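Local coordinates for protein DNA ligase (Archaeoglobus fulgidus, PDB 3GDE) that probably seals nicks in double-stranded DNA during replication, recombination and repair, using ATP and magnesium, at residues G255-V260 with I297-V302. Residues are numbered along the deposited sequence; the frame is centred on the assembly and turned at random.
Sequences GSRVQV and ILDGEV
With CG anti to the backbone N (chi1 -159°) and an extended chain out to NE, Arg-257 carries its guanidinium to Asp-299, two residues along the partner strand from its paired Glu-301. NH2 of Arg-257 reaches OD2 of Asp-299 at 2.5 Å in a nearly straight salt bridge; the oxygen lies in the guanidinium plane, while the carboxylate plane stands 87° to it. Tyr-409 also bonds this oxygen, and Met-229 O takes NH1. An alanine in place of Arg-257 would probably leave the buried Asp-299 carboxylate without its cationic mate. Glu-301 bends at chi2 (82°), turning its carboxylate back over the neighbouring strand, where OE1 nears the Gly-255 and Ser-256 backbone without a bond across the strands. Gln-259 bonds His-261 through OE1 and Val-226 O through NE2, and NE2 adds a weak bond to Asp-299 OD1 at 3.5 Å. Beneath this polar face, six backbone hydrogen bonds join residues 256-260 to 298-302 as antiparallel strands. On the other face CG2 of Val-258 packs on CG2 of Val-302 at 3.6 Å, with helix 313-321 against both valines. Arg-257 and Glu-301 are predicted ATP-binding residues, and Arg-257 touches Phe-340, another of them, consistent with the nucleotide pocket of the adenylation domain in ATP-dependent DNA ligases.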
loop_
_atom_site.group_PDB
_atom_site.type_symbol
_atom_site.label_atom_id
_atom_site.label_comp_id
_atom_site.label_asym_id
_atom_site.label_seq_id
_atom_site.Cartn_x
_atom_site.Cartn_y
_atom_site.Cartn_z
ATOM N N GLY A 255 -16.254 -9.502 1.740
ATOM C CA GLY A 255 -15.653 -9.019 2.974
ATOM C C GLY A 255 -14.259 -8.461 2.764
ATOM O O GLY A 255 -13.875 -8.155 1.634
ATOM N N SER A 256 -13.511 -8.314 3.861
ATOM C CA SER A 256 -12.145 -7.815 3.797
ATOM C C SER A 256 -11.153 -8.859 4.269
ATOM O O SER A 256 -11.280 -9.391 5.358
ATOM C CB SER A 256 -11.981 -6.538 4.608
ATOM O OG SER A 256 -12.913 -5.569 4.186
ATOM N N ARG A 257 -10.152 -9.123 3.441
ATOM C CA ARG A 257 -9.113 -10.063 3.794
ATOM C C ARG A 257 -8.241 -9.555 4.956
ATOM O O ARG A 257 -7.905 -8.369 5.042
ATOM C CB ARG A 257 -8.268 -10.392 2.581
ATOM C CG ARG A 257 -7.523 -11.688 2.747
ATOM C CD ARG A 257 -7.029 -12.211 1.434
ATOM N NE ARG A 257 -6.039 -13.253 1.637
ATOM C CZ ARG A 257 -5.295 -13.768 0.666
ATOM N NH1 ARG A 257 -5.431 -13.329 -0.587
ATOM N NH2 ARG A 257 -4.405 -14.711 0.950
ATOM N N VAL A 258 -7.919 -10.458 5.866
ATOM C CA VAL A 258 -7.056 -10.152 6.993
ATOM C C VAL A 258 -6.086 -11.294 7.263
ATOM O O VAL A 258 -6.258 -12.433 6.780
ATOM C CB VAL A 258 -7.840 -9.847 8.314
ATOM C CG1 VAL A 258 -8.712 -8.625 8.160
ATOM C CG2 VAL A 258 -8.630 -11.070 8.796
ATOM N N GLN A 259 -5.065 -10.966 8.041
ATOM C CA GLN A 259 -4.100 -11.946 8.493
ATOM C C GLN A 259 -3.963 -11.812 10.015
ATOM O O GLN A 259 -3.701 -10.733 10.540
ATOM C CB GLN A 259 -2.779 -11.719 7.770
ATOM C CG GLN A 259 -1.754 -12.784 7.995
ATOM C CD GLN A 259 -0.481 -12.481 7.265
ATOM O OE1 GLN A 259 0.434 -11.879 7.822
ATOM N NE2 GLN A 259 -0.423 -12.861 5.995
ATOM N N VAL A 260 -4.167 -12.920 10.710
ATOM C CA VAL A 260 -4.263 -12.926 12.170
ATOM C C VAL A 260 -3.063 -13.648 12.778
ATOM O O VAL A 260 -2.764 -14.789 12.411
ATOM C CB VAL A 260 -5.601 -13.574 12.629
ATOM C CG1 VAL A 260 -5.601 -13.854 14.136
ATOM C CG2 VAL A 260 -6.778 -12.679 12.239
ATOM N N ILE A 297 -0.457 -18.179 12.551
ATOM C CA ILE A 297 -0.731 -17.035 11.697
ATOM C C ILE A 297 -1.711 -17.523 10.643
ATOM O O ILE A 297 -1.417 -18.437 9.872
ATOM C CB ILE A 297 0.546 -16.446 11.062
ATOM C CG1 ILE A 297 1.421 -15.841 12.147
ATOM C CG2 ILE A 297 0.182 -15.390 9.997
ATOM C CD1 ILE A 297 2.865 -15.728 11.778
ATOM N N LEU A 298 -2.890 -16.916 10.648
ATOM C CA LEU A 298 -3.996 -17.368 9.809
ATOM C C LEU A 298 -4.349 -16.357 8.731
ATOM O O LEU A 298 -4.293 -15.152 8.971
ATOM C CB LEU A 298 -5.243 -17.620 10.673
ATOM C CG LEU A 298 -5.160 -18.605 11.840
ATOM C CD1 LEU A 298 -6.508 -18.702 12.539
ATOM C CD2 LEU A 298 -4.699 -19.980 11.389
ATOM N N ASP A 299 -4.727 -16.870 7.563
ATOM C CA ASP A 299 -5.353 -16.085 6.504
ATOM C C ASP A 299 -6.875 -16.228 6.563
ATOM O O ASP A 299 -7.401 -17.338 6.587
ATOM C CB ASP A 299 -4.857 -16.552 5.131
ATOM C CG ASP A 299 -3.904 -15.563 4.467
ATOM O OD1 ASP A 299 -3.231 -14.752 5.174
ATOM O OD2 ASP A 299 -3.830 -15.606 3.215
ATOM N N GLY A 300 -7.575 -15.097 6.561
ATOM C CA GLY A 300 -9.025 -15.101 6.654
ATOM C C GLY A 300 -9.772 -13.967 5.968
ATOM O O GLY A 300 -9.187 -13.033 5.427
ATOM N N GLU A 301 -11.095 -14.070 6.001
ATOM C CA GLU A 301 -11.960 -13.012 5.534
ATOM C C GLU A 301 -12.846 -12.535 6.681
ATOM O O GLU A 301 -13.497 -13.340 7.360
ATOM C CB GLU A 301 -12.811 -13.522 4.374
ATOM C CG GLU A 301 -13.267 -12.443 3.425
ATOM C CD GLU A 301 -12.226 -12.060 2.384
ATOM O OE1 GLU A 301 -12.362 -10.956 1.810
ATOM O OE2 GLU A 301 -11.291 -12.838 2.113
ATOM N N VAL A 302 -12.850 -11.228 6.909
ATOM C CA VAL A 302 -13.772 -10.627 7.874
ATOM C C VAL A 302 -15.003 -10.101 7.126
ATOM O O VAL A 302 -14.878 -9.366 6.135
ATOM C CB VAL A 302 -13.086 -9.512 8.695
ATOM C CG1 VAL A 302 -14.092 -8.755 9.541
ATOM C CG2 VAL A 302 -12.029 -10.114 9.592
HETATM O O HOH W 1 -12.078 -9.355 -0.006
#